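Local atomic coordinates of 2-dehydropantoate 2-reductase (Geobacter metallireducens, PDB entry 3HN2), a protein that probably catalyses the NADPH-dependent reduction of ketopantoate (2-dehydropantoate) to pantoate, the second step from 3-methyl-2-oxobutanoate in pantothenate biosynthesis. Residues A[77-81]-A[268-273]; A[103-107]-A[273-278]; A[144-149]-A[171-176]; A[186-190]-A[245-249]; A[191-196]-A[216-221]. All coordinates share one frame. Residues are numbered along the deposited sequence.

Contact 1 (A[77-81]-A[268-273]); sequences LKTFA and PLEIAA
The ring of Phe80 lies against Pro268, whose CG sits 3.9 Å from the ring centroid and 21° off the normal, a CH-pi contact over one face; the compact, puckered proline presents the C-H bonds of CG to that flat face. Phe80 takes the p rotamer (chi1 43°), and its CE1 also comes 3.3 Å from Pro268 O. Segment 77-81 is irregular: Leu77 and Lys78 are extended, Thr79 and Phe80 turn (phi/psi near -75/-10), and Ala81 N bonds to Lys78 O at 3.0 Å. The loop follows strand 72-75 of the Rossmann-type nucleotide-binding domain, while 268-273 leads into helix 271-284 of the C-terminal helical domain, so the contact bridges the two domains across the cleft. Glu270, the N-cap of that helix and centre of an inverse gamma turn, pairs in register with Thr79 (CA-CA 6.0 Å). With chi1 m and chi2 t its carboxylate extends to the loop, where OE1 accepts two hydrogen bonds, from Thr79 N (3.0 Å, 164°) and Thr79 OG1 (2.7 Å, chi1 p). Glu270 OE2 makes a long salt bridge to Lys78 NZ at 3.9 Å, and Ala273 CB, small enough to approach closely, is 3.5 Å from Thr79 OG1.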
# COMPACT_ATOMS: atom_id res chain seq x y z
N LEU A 77 -17.14 16.37 9.23
CA LEU A 77 -17.22 16.34 10.69
C LEU A 77 -16.79 15.01 11.27
O LEU A 77 -16.97 13.96 10.65
CB LEU A 77 -18.66 16.60 11.15
CG LEU A 77 -19.24 18.00 11.30
CD1 LEU A 77 -20.75 17.90 11.43
CD2 LEU A 77 -18.64 18.75 12.48
N LYS A 78 -16.21 15.05 12.46
CA LYS A 78 -16.02 13.84 13.24
C LYS A 78 -17.38 13.40 13.76
O LYS A 78 -18.19 14.24 14.16
CB LYS A 78 -15.03 14.08 14.38
CG LYS A 78 -13.64 13.49 14.12
CD LYS A 78 -12.89 14.23 13.02
CE LYS A 78 -12.03 13.27 12.20
NZ LYS A 78 -11.01 12.55 13.02
N THR A 79 -17.63 12.09 13.72
CA THR A 79 -18.98 11.54 13.88
C THR A 79 -19.59 11.63 15.29
O THR A 79 -20.77 11.37 15.47
CB THR A 79 -19.06 10.08 13.39
OG1 THR A 79 -17.99 9.32 13.96
CG2 THR A 79 -18.96 10.03 11.87
N PHE A 80 -18.78 12.00 16.28
CA PHE A 80 -19.30 12.27 17.62
C PHE A 80 -19.96 13.65 17.73
O PHE A 80 -20.64 13.94 18.73
CB PHE A 80 -18.23 12.07 18.70
CG PHE A 80 -16.87 12.62 18.35
CD1 PHE A 80 -15.85 11.77 17.93
CD2 PHE A 80 -16.60 13.98 18.48
CE1 PHE A 80 -14.59 12.27 17.62
CE2 PHE A 80 -15.34 14.49 18.17
CZ PHE A 80 -14.33 13.63 17.75
N ALA A 81 -19.78 14.49 16.71
CA ALA A 81 -20.44 15.78 16.61
C ALA A 81 -21.70 15.72 15.74
O ALA A 81 -22.20 16.75 15.30
CB ALA A 81 -19.47 16.82 16.05
N PRO A 268 -11.52 12.64 21.61
CA PRO A 268 -12.46 11.51 21.56
C PRO A 268 -12.41 10.68 20.28
O PRO A 268 -11.94 11.15 19.24
CB PRO A 268 -13.83 12.18 21.72
CG PRO A 268 -13.63 13.58 21.34
CD PRO A 268 -12.24 13.92 21.76
N LEU A 269 -12.89 9.44 20.37
CA LEU A 269 -12.79 8.48 19.28
C LEU A 269 -14.15 8.21 18.64
O LEU A 269 -15.19 8.34 19.28
CB LEU A 269 -12.16 7.18 19.76
CG LEU A 269 -10.86 7.29 20.57
CD1 LEU A 269 -10.35 5.92 20.96
CD2 LEU A 269 -9.78 8.04 19.82
N GLU A 270 -14.12 7.83 17.36
CA GLU A 270 -15.33 7.56 16.59
C GLU A 270 -15.80 6.10 16.75
O GLU A 270 -16.07 5.43 15.75
CB GLU A 270 -15.10 7.88 15.11
CG GLU A 270 -14.48 9.26 14.82
CD GLU A 270 -14.53 9.62 13.34
OE1 GLU A 270 -15.63 9.98 12.84
OE2 GLU A 270 -13.48 9.56 12.67
N ILE A 271 -15.91 5.63 17.99
CA ILE A 271 -16.33 4.25 18.29
C ILE A 271 -17.75 4.00 17.81
O ILE A 271 -18.02 2.96 17.20
CB ILE A 271 -16.25 3.92 19.81
CG1 ILE A 271 -14.88 4.26 20.40
CG2 ILE A 271 -16.65 2.46 20.09
CD1 ILE A 271 -13.76 3.32 19.97
N ALA A 272 -18.64 4.95 18.07
CA ALA A 272 -20.07 4.82 17.76
C ALA A 272 -20.31 4.45 16.29
O ALA A 272 -20.89 3.41 16.00
CB ALA A 272 -20.82 6.07 18.14
N ALA A 273 -19.79 5.27 15.38
CA ALA A 273 -19.99 5.07 13.94
C ALA A 273 -19.19 3.91 13.33
O ALA A 273 -19.72 3.17 12.50
CB ALA A 273 -19.70 6.36 13.19

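Contact 2 (A[103-107]-A[273-278]); sequences QNGLG and AIFRTP
Leu106, Ala273 and Asn104 bury the most surface here. Leu106 (chi1 m, chi2 t) sets its CB 3.8 Å from Thr277 CG2 and its CD1 3.8 Å from Pro278 CG, its branched end filling the space beside the helix. Its backbone N donates to Ala273 O (3.2 Å, 158°). Ala273 points its CB at the loop, 3.5 Å from Asn104 O, where a larger side chain would be crowded; Asn104 CB lies 4.3 Å from Ile274 CG1. Segment 103-107 is irregular, and its Gly105 CA is 4.2 Å from Ile274 CA and 3.4 Å from Ala273 O. Gly105 has phi/psi 85/-153, and a CB there would clash with Ala273 O and Ile274 N, so glycine is needed. Thr277 (chi1 m), a lesser partner, turns OG1 back to Ala272 O and presents its methyl to the loop. Segment 273-278 is helical, with a pi-type turn at 273-276 and a kink at Pro278, which lacks an amide hydrogen. A loop leaving a Rossmann strand and packing on a helix of the C-terminal domain in this way forms part of the interdomain junction of ketopantoate reductases.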
# COMPACT_ATOMS: atom_id res chain seq x y z
N GLN A 103 -17.39 11.37 6.02
CA GLN A 103 -16.98 10.90 7.34
C GLN A 103 -16.99 9.38 7.45
O GLN A 103 -17.44 8.69 6.54
CB GLN A 103 -17.84 11.55 8.42
CG GLN A 103 -18.97 12.40 7.85
CD GLN A 103 -20.01 12.81 8.87
OE1 GLN A 103 -21.18 12.50 8.73
NE2 GLN A 103 -19.57 13.50 9.91
N ASN A 104 -16.49 8.88 8.57
CA ASN A 104 -16.24 7.45 8.74
C ASN A 104 -17.39 6.67 9.37
O ASN A 104 -18.17 7.22 10.14
CB ASN A 104 -14.96 7.24 9.55
CG ASN A 104 -13.72 7.73 8.83
OD1 ASN A 104 -13.76 8.05 7.64
ND2 ASN A 104 -12.60 7.79 9.55
N GLY A 105 -17.46 5.39 9.03
CA GLY A 105 -18.43 4.49 9.63
C GLY A 105 -19.77 4.55 8.94
O GLY A 105 -19.85 4.89 7.76
N LEU A 106 -20.82 4.23 9.69
CA LEU A 106 -22.15 4.15 9.14
C LEU A 106 -23.11 5.16 9.74
O LEU A 106 -22.73 5.96 10.61
CB LEU A 106 -22.72 2.76 9.39
CG LEU A 106 -22.11 1.54 8.72
CD1 LEU A 106 -22.95 0.34 9.14
CD2 LEU A 106 -22.06 1.64 7.21
N GLY A 107 -24.35 5.13 9.27
CA GLY A 107 -25.43 5.92 9.85
C GLY A 107 -25.46 7.37 9.41
O GLY A 107 -26.50 8.01 9.52
N ALA A 273 -19.79 5.27 15.38
CA ALA A 273 -19.99 5.07 13.94
C ALA A 273 -19.19 3.91 13.33
O ALA A 273 -19.72 3.17 12.50
CB ALA A 273 -19.70 6.36 13.19
N ILE A 274 -17.93 3.76 13.72
CA ILE A 274 -17.09 2.69 13.18
C ILE A 274 -17.46 1.30 13.73
O ILE A 274 -17.49 0.31 12.97
CB ILE A 274 -15.57 3.00 13.36
CG1 ILE A 274 -15.19 4.29 12.62
CG2 ILE A 274 -14.70 1.85 12.85
CD1 ILE A 274 -13.89 4.92 13.10
N PHE A 275 -17.79 1.22 15.02
CA PHE A 275 -17.98 -0.07 15.69
C PHE A 275 -19.40 -0.38 16.14
O PHE A 275 -19.95 -1.42 15.79
CB PHE A 275 -17.06 -0.19 16.90
CG PHE A 275 -15.61 -0.28 16.57
CD1 PHE A 275 -14.99 -1.52 16.43
CD2 PHE A 275 -14.83 0.87 16.44
CE1 PHE A 275 -13.63 -1.62 16.15
CE2 PHE A 275 -13.47 0.78 16.15
CZ PHE A 275 -12.88 -0.46 16.00
N ARG A 276 -20.00 0.52 16.92
CA ARG A 276 -21.28 0.21 17.57
C ARG A 276 -22.47 0.19 16.61
O ARG A 276 -23.38 -0.63 16.76
CB ARG A 276 -21.54 1.11 18.78
CG ARG A 276 -20.67 0.79 20.00
CD ARG A 276 -21.01 -0.57 20.59
NE ARG A 276 -20.11 -0.96 21.68
CZ ARG A 276 -20.02 -2.20 22.17
NH1 ARG A 276 -20.77 -3.16 21.65
NH2 ARG A 276 -19.17 -2.48 23.16
N THR A 277 -22.43 1.07 15.61
CA THR A 277 -23.43 1.10 14.53
C THR A 277 -23.40 -0.15 13.62
O THR A 277 -24.46 -0.74 13.39
CB THR A 277 -23.37 2.43 13.69
OG1 THR A 277 -23.42 3.56 14.57
CG2 THR A 277 -24.51 2.51 12.71
N PRO A 278 -22.22 -0.54 13.08
CA PRO A 278 -22.18 -1.83 12.37
C PRO A 278 -22.58 -3.03 13.21
O PRO A 278 -23.31 -3.89 12.71
CB PRO A 278 -20.72 -1.93 11.94
CG PRO A 278 -20.32 -0.54 11.75
CD PRO A 278 -20.92 0.14 12.95

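Contact 3 (A[144-149]-A[171-176]); sequences GRIILG and VDCRTT
Four backbone hydrogen bonds join 144-149 to 171-176 as parallel strands: Arg174 N to Ile146 O (2.8 Å, 168°), Ile146 N to Asp172 O (3.1 Å), Leu148 N to Arg174 O (3.1 Å) and Thr176 N to Leu148 O (3.2 Å). The register runs Ile146-Cys173, Ile147-Arg174, Leu148-Thr175, with CA atoms 4.7-4.9 Å apart. The short axes cross at -26°, 4.5 Å apart at closest. On the face of Ile146, Leu148, Cys173 and Thr175, Leu148 CD1 meets Cys173 SG at 3.7 Å and Ile146 CD1 meets Val171 CG1 at 3.9 Å; beta-branched Ile146 and Val171, the longer Leu148 and small, apolar Cys173 suit this helix-covered side. On the other face, Ile147 CG2 packs 3.8 Å from Thr176 CG2. Gly144, at phi 127°, belongs to a G1 beta bulge with Arg145 opposite Phe127. Helix 157-168 completes a beta-alpha-beta crossover and covers Leu148, Cys173 and Thr175, while Tyr17 of helix 14-23 reaches Ile146 and Val171, and strand 121-129 pairs antiparallel beyond 142-150.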
# COMPACT_ATOMS: atom_id res chain seq x y z
N GLY A 144 -5.99 9.54 -1.29
CA GLY A 144 -6.92 10.66 -1.37
C GLY A 144 -8.11 10.36 -2.26
O GLY A 144 -8.98 11.22 -2.43
N ARG A 145 -8.15 9.15 -2.81
CA ARG A 145 -9.21 8.74 -3.73
C ARG A 145 -10.58 8.63 -3.05
O ARG A 145 -10.66 8.40 -1.84
CB ARG A 145 -8.83 7.44 -4.45
CG ARG A 145 -8.74 6.22 -3.57
CD ARG A 145 -8.57 4.96 -4.42
NE ARG A 145 -8.82 3.75 -3.64
CZ ARG A 145 -10.02 3.19 -3.50
NH1 ARG A 145 -11.09 3.71 -4.08
NH2 ARG A 145 -10.14 2.09 -2.77
N ILE A 146 -11.64 8.84 -3.83
CA ILE A 146 -13.01 8.87 -3.30
C ILE A 146 -13.93 8.01 -4.18
O ILE A 146 -13.84 8.07 -5.41
CB ILE A 146 -13.57 10.33 -3.22
CG1 ILE A 146 -12.68 11.25 -2.39
CG2 ILE A 146 -15.01 10.36 -2.65
CD1 ILE A 146 -13.15 12.70 -2.35
N ILE A 147 -14.81 7.23 -3.56
CA ILE A 147 -15.88 6.55 -4.29
C ILE A 147 -17.23 7.21 -3.94
O ILE A 147 -17.63 7.25 -2.77
CB ILE A 147 -15.93 5.03 -3.99
CG1 ILE A 147 -14.52 4.41 -4.02
CG2 ILE A 147 -16.84 4.30 -4.98
CD1 ILE A 147 -14.47 2.98 -3.50
N LEU A 148 -17.93 7.71 -4.96
CA LEU A 148 -19.18 8.47 -4.78
C LEU A 148 -20.44 7.66 -5.06
O LEU A 148 -20.62 7.12 -6.15
CB LEU A 148 -19.19 9.72 -5.67
CG LEU A 148 -18.23 10.87 -5.34
CD1 LEU A 148 -18.41 12.02 -6.28
CD2 LEU A 148 -18.37 11.32 -3.90
N GLY A 149 -21.32 7.58 -4.06
CA GLY A 149 -22.62 6.94 -4.23
C GLY A 149 -23.77 7.83 -3.80
O GLY A 149 -23.63 8.69 -2.93
N VAL A 171 -8.38 14.95 -7.79
CA VAL A 171 -8.76 13.86 -6.89
C VAL A 171 -9.19 12.67 -7.74
O VAL A 171 -10.05 12.80 -8.61
CB VAL A 171 -9.92 14.28 -5.93
CG1 VAL A 171 -10.26 13.16 -4.95
CG2 VAL A 171 -9.55 15.54 -5.16
N ASP A 172 -8.56 11.52 -7.51
CA ASP A 172 -8.91 10.28 -8.21
C ASP A 172 -10.29 9.83 -7.72
O ASP A 172 -10.43 9.28 -6.64
CB ASP A 172 -7.85 9.21 -7.97
CG ASP A 172 -8.08 7.96 -8.79
OD1 ASP A 172 -8.31 6.90 -8.19
OD2 ASP A 172 -8.02 8.04 -10.04
N CYS A 173 -11.31 10.09 -8.53
CA CYS A 173 -12.69 9.94 -8.04
C CYS A 173 -13.52 8.98 -8.87
O CYS A 173 -13.72 9.17 -10.07
CB CYS A 173 -13.35 11.31 -7.97
SG CYS A 173 -14.90 11.31 -7.06
N ARG A 174 -14.02 7.94 -8.20
CA ARG A 174 -14.78 6.87 -8.85
C ARG A 174 -16.28 7.01 -8.53
O ARG A 174 -16.69 7.93 -7.83
CB ARG A 174 -14.20 5.50 -8.42
CG ARG A 174 -14.51 4.31 -9.34
CD ARG A 174 -14.26 4.60 -10.81
NE ARG A 174 -15.28 3.99 -11.67
CZ ARG A 174 -16.27 4.67 -12.26
NH1 ARG A 174 -17.15 4.02 -13.01
NH2 ARG A 174 -16.37 5.98 -12.12
N THR A 175 -17.10 6.11 -9.07
CA THR A 175 -18.54 6.13 -8.86
C THR A 175 -19.06 4.69 -8.79
O THR A 175 -18.62 3.83 -9.55
CB THR A 175 -19.24 6.96 -9.97
OG1 THR A 175 -19.29 8.33 -9.56
CG2 THR A 175 -20.66 6.47 -10.27
N THR A 176 -19.97 4.44 -7.85
CA THR A 176 -20.57 3.12 -7.69
C THR A 176 -22.10 3.21 -7.59
O THR A 176 -22.65 4.28 -7.33
CB THR A 176 -19.95 2.36 -6.49
OG1 THR A 176 -20.28 0.97 -6.57
CG2 THR A 176 -20.42 2.94 -5.15

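Contact 4 (A[186-190]-A[245-249]); sequences KLVWN and MLEFT
At the apolar centre Met245 (chi all m) brings its CE 3.7 Å from Trp189 CD1 and its CG 4.2 Å from Val188 CG1, a flexible thioether chain filling the space beside an indole. Helices 186-190 and 245-249 of the C-terminal domain cross at -59° with their short axes 11.0 Å apart, so large side chains such as Trp189 (chi1 -167°, chi2 88°) span the gap; Trp189 CA and Met245 CA are 6.6 Å apart. Phe248 (chi1 t) turns its edge to the indole face in an offset edge-to-face pair, with its centroid 5.9 Å from that of the five-membered ring and the planes at 82°. Phe193 stacks on Trp189 and Phe127 meets it edge-to-face, extending an aromatic cluster. At the polar edge Trp189 NE1 donates to Thr249 OG1 (2.8 Å, 138°), and Thr249 OG1 in turn donates to Met245 O at a very short 2.4 Å. An otherwise apolar interface thus satisfies its one indole N-H with a threonine that itself bonds to its own helix backbone.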
# COMPACT_ATOMS: atom_id res chain seq x y z
N LYS A 186 -14.99 -0.54 3.24
CA LYS A 186 -14.00 0.24 3.99
C LYS A 186 -13.99 -0.14 5.47
O LYS A 186 -12.97 0.01 6.14
CB LYS A 186 -14.24 1.74 3.85
CG LYS A 186 -12.96 2.55 3.97
CD LYS A 186 -13.19 3.93 4.54
CE LYS A 186 -11.87 4.58 4.91
NZ LYS A 186 -12.03 5.99 5.36
N LEU A 187 -15.12 -0.64 5.96
CA LEU A 187 -15.24 -1.15 7.33
C LEU A 187 -14.40 -2.40 7.55
O LEU A 187 -13.94 -2.64 8.66
CB LEU A 187 -16.71 -1.42 7.68
CG LEU A 187 -17.48 -0.50 8.64
CD1 LEU A 187 -16.80 0.86 8.90
CD2 LEU A 187 -18.94 -0.29 8.19
N VAL A 188 -14.21 -3.18 6.49
CA VAL A 188 -13.33 -4.34 6.52
C VAL A 188 -11.88 -3.94 6.84
O VAL A 188 -11.14 -4.72 7.45
CB VAL A 188 -13.40 -5.15 5.19
CG1 VAL A 188 -12.33 -6.27 5.15
CG2 VAL A 188 -14.77 -5.76 5.03
N TRP A 189 -11.50 -2.73 6.47
CA TRP A 189 -10.18 -2.21 6.80
C TRP A 189 -10.17 -1.44 8.11
O TRP A 189 -9.25 -1.62 8.94
CB TRP A 189 -9.63 -1.32 5.67
CG TRP A 189 -8.19 -1.05 5.86
CD1 TRP A 189 -7.15 -1.82 5.40
CD2 TRP A 189 -7.60 0.02 6.61
NE1 TRP A 189 -5.95 -1.27 5.79
CE2 TRP A 189 -6.19 -0.15 6.54
CE3 TRP A 189 -8.12 1.11 7.32
CZ2 TRP A 189 -5.30 0.73 7.16
CZ3 TRP A 189 -7.23 1.99 7.95
CH2 TRP A 189 -5.83 1.79 7.86
N ASN A 190 -11.18 -0.58 8.28
CA ASN A 190 -11.24 0.37 9.40
C ASN A 190 -11.43 -0.28 10.76
O ASN A 190 -11.05 0.29 11.77
CB ASN A 190 -12.37 1.39 9.19
CG ASN A 190 -11.88 2.71 8.61
OD1 ASN A 190 -10.74 2.83 8.14
ND2 ASN A 190 -12.75 3.71 8.63
N MET A 245 -6.88 -6.98 1.71
CA MET A 245 -6.63 -5.84 2.61
C MET A 245 -5.43 -6.20 3.52
O MET A 245 -4.78 -5.33 4.10
CB MET A 245 -7.85 -5.48 3.47
CG MET A 245 -9.15 -5.08 2.71
SD MET A 245 -8.87 -3.95 1.33
CE MET A 245 -8.76 -2.38 2.16
N LEU A 246 -5.16 -7.50 3.63
CA LEU A 246 -4.00 -7.99 4.34
C LEU A 246 -2.75 -7.55 3.59
O LEU A 246 -1.81 -7.01 4.19
CB LEU A 246 -4.09 -9.52 4.44
CG LEU A 246 -3.64 -10.31 5.67
CD1 LEU A 246 -3.93 -9.62 7.00
CD2 LEU A 246 -4.30 -11.69 5.65
N GLU A 247 -2.75 -7.75 2.27
CA GLU A 247 -1.63 -7.37 1.40
C GLU A 247 -1.56 -5.87 1.14
O GLU A 247 -0.47 -5.32 0.97
CB GLU A 247 -1.69 -8.13 0.07
CG GLU A 247 -1.37 -9.62 0.16
CD GLU A 247 -1.53 -10.34 -1.17
OE1 GLU A 247 -1.50 -11.59 -1.18
OE2 GLU A 247 -1.69 -9.67 -2.21
N PHE A 248 -2.72 -5.21 1.08
CA PHE A 248 -2.82 -3.77 0.84
C PHE A 248 -2.20 -2.96 1.97
O PHE A 248 -1.44 -2.03 1.72
CB PHE A 248 -4.30 -3.37 0.65
CG PHE A 248 -4.55 -1.88 0.63
CD1 PHE A 248 -4.30 -1.14 -0.52
CD2 PHE A 248 -5.08 -1.24 1.74
CE1 PHE A 248 -4.55 0.23 -0.54
CE2 PHE A 248 -5.33 0.12 1.73
CZ PHE A 248 -5.07 0.86 0.58
N THR A 249 -2.51 -3.34 3.21
CA THR A 249 -2.02 -2.65 4.41
C THR A 249 -0.52 -2.90 4.61
O THR A 249 0.16 -2.12 5.28
CB THR A 249 -2.83 -3.07 5.68
OG1 THR A 249 -4.16 -3.40 5.30
CG2 THR A 249 -2.91 -1.95 6.69

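Contact 5 (A[191-196]-A[216-221]); sequences IPFNGL and LVRGIM
Ile191 opens this helix-helix packing within the all-helical C-terminal domain of the ketopantoate reductase fold, its CG2 lying 3.8 Å from Ile220 CG2. The helices 191-196 and 216-221 cross steeply, with N-to-C directions at 121° and short axes 9.8 Å apart at closest, and no hydrogen bond links them: the contact is made of side chains. Pro192 is next, its CA nearest to that of Val217 (5.7 Å). It has no amide hydrogen, so the helix is kinked here, and its compact ring lets the backbones come close: CB is 4.0 Å from Val217 CG1, CD 3.8 Å from Ile220 CG2 and CG 3.8 Å from Met221 CE. Phe193 (chi1 m) leaves the backbone sideways, but its ring swings toward the partner and sets CZ 3.8 Å from Val217 CG1; Trp189, one turn earlier, stacks on the same ring. At Gly195 a CB would clash with Ile191 O. Leu196, pointing to the partner with chi1 -95° and chi2 21°, meets Val217 CG2 through CD2 at 3.8 Å, Leu216 CD1 through CD2 at 4.4 Å and Ile220 CD1 through CD1 at 4.2 Å. Val217 (chi1 t) and Ile220 (chi1 m) both direct their branches to this helix, and the extended Met221 side chain places CE near the edge of the Phe193 ring, 3.6 Å from CE1.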
# COMPACT_ATOMS: atom_id res chain seq x y z
N ILE A 191 -12.05 -1.45 10.79
CA ILE A 191 -12.33 -2.09 12.07
C ILE A 191 -11.09 -2.76 12.69
O ILE A 191 -10.73 -2.38 13.80
CB ILE A 191 -13.64 -2.94 12.04
CG1 ILE A 191 -14.86 -2.00 11.97
CG2 ILE A 191 -13.74 -3.83 13.27
CD1 ILE A 191 -16.21 -2.68 11.88
N PRO A 192 -10.42 -3.72 11.99
CA PRO A 192 -9.18 -4.27 12.59
C PRO A 192 -8.11 -3.22 12.85
O PRO A 192 -7.52 -3.21 13.92
CB PRO A 192 -8.69 -5.29 11.56
CG PRO A 192 -9.39 -4.92 10.29
CD PRO A 192 -10.71 -4.38 10.70
N PHE A 193 -7.91 -2.31 11.91
CA PHE A 193 -6.77 -1.40 11.98
C PHE A 193 -6.99 -0.13 12.80
O PHE A 193 -6.18 0.16 13.67
CB PHE A 193 -6.20 -1.17 10.59
CG PHE A 193 -5.63 -2.43 9.98
CD1 PHE A 193 -6.36 -3.15 9.04
CD2 PHE A 193 -4.39 -2.92 10.39
CE1 PHE A 193 -5.85 -4.33 8.49
CE2 PHE A 193 -3.87 -4.10 9.84
CZ PHE A 193 -4.60 -4.80 8.90
N ASN A 194 -8.08 0.60 12.58
CA ASN A 194 -8.39 1.70 13.51
C ASN A 194 -8.74 1.22 14.92
O ASN A 194 -8.63 1.98 15.88
CB ASN A 194 -9.47 2.64 12.97
CG ASN A 194 -8.96 3.53 11.86
OD1 ASN A 194 -8.59 3.06 10.79
ND2 ASN A 194 -8.96 4.84 12.10
N GLY A 195 -9.12 -0.05 15.05
CA GLY A 195 -9.35 -0.69 16.35
C GLY A 195 -8.10 -1.09 17.12
O GLY A 195 -7.86 -0.60 18.22
N LEU A 196 -7.30 -1.99 16.54
CA LEU A 196 -6.14 -2.60 17.21
C LEU A 196 -5.04 -1.60 17.51
O LEU A 196 -4.53 -1.55 18.62
CB LEU A 196 -5.57 -3.75 16.36
CG LEU A 196 -5.98 -5.21 16.59
CD1 LEU A 196 -7.29 -5.40 17.33
CD2 LEU A 196 -5.99 -5.95 15.26
N LEU A 216 -5.83 -13.06 13.71
CA LEU A 216 -6.82 -12.24 14.41
C LEU A 216 -7.49 -11.26 13.45
O LEU A 216 -8.70 -11.20 13.39
CB LEU A 216 -6.15 -11.46 15.53
CG LEU A 216 -6.87 -11.15 16.85
CD1 LEU A 216 -6.40 -9.78 17.31
CD2 LEU A 216 -8.40 -11.19 16.79
N VAL A 217 -6.66 -10.50 12.72
CA VAL A 217 -7.12 -9.55 11.72
C VAL A 217 -8.02 -10.24 10.71
O VAL A 217 -9.10 -9.74 10.41
CB VAL A 217 -5.94 -8.81 11.05
CG1 VAL A 217 -6.39 -8.01 9.84
CG2 VAL A 217 -5.30 -7.87 12.03
N ARG A 218 -7.58 -11.40 10.22
CA ARG A 218 -8.40 -12.25 9.35
C ARG A 218 -9.79 -12.51 9.93
O ARG A 218 -10.78 -12.36 9.23
CB ARG A 218 -7.72 -13.59 9.09
CG ARG A 218 -6.66 -13.56 8.01
CD ARG A 218 -5.93 -14.88 7.96
NE ARG A 218 -4.58 -14.73 7.43
CZ ARG A 218 -3.52 -15.42 7.85
NH1 ARG A 218 -2.33 -15.21 7.31
NH2 ARG A 218 -3.65 -16.31 8.83
N GLY A 219 -9.84 -12.90 11.21
CA GLY A 219 -11.08 -13.25 11.89
C GLY A 219 -12.00 -12.05 12.08
O GLY A 219 -13.21 -12.15 11.84
N ILE A 220 -11.42 -10.93 12.51
CA ILE A 220 -12.14 -9.67 12.64
C ILE A 220 -12.76 -9.30 11.30
O ILE A 220 -13.96 -9.00 11.21
CB ILE A 220 -11.23 -8.54 13.16
CG1 ILE A 220 -10.86 -8.78 14.62
CG2 ILE A 220 -11.91 -7.17 13.03
CD1 ILE A 220 -9.63 -8.00 15.08
N MET A 221 -11.93 -9.36 10.25
CA MET A 221 -12.33 -9.08 8.88
C MET A 221 -13.48 -9.95 8.37
O MET A 221 -14.44 -9.42 7.79
CB MET A 221 -11.15 -9.21 7.95
CG MET A 221 -10.26 -8.00 7.98
SD MET A 221 -9.15 -7.98 6.58
CE MET A 221 -8.37 -6.42 6.92

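In the fold
From the N terminus, the Rossmann-type domain supplies the first segments of contacts 1 and 2, loops 77-81 and 103-107, which close long loops onto helix 271-284 near the end of the chain. Because their segments alternate, these two contacts cross; they share Ala273 and together hold the domains together. Nested inside both loops, contact 3 closes a short beta-alpha-beta unit at one edge of the main sheet. Helix 179-200 follows and carries contacts 4 and 5, with contact 5 nested inside the loop of contact 4, so helices 211-229 and 241-249 are tied to one long helix. Leu187 and Ile191 of this helix touch contact 2.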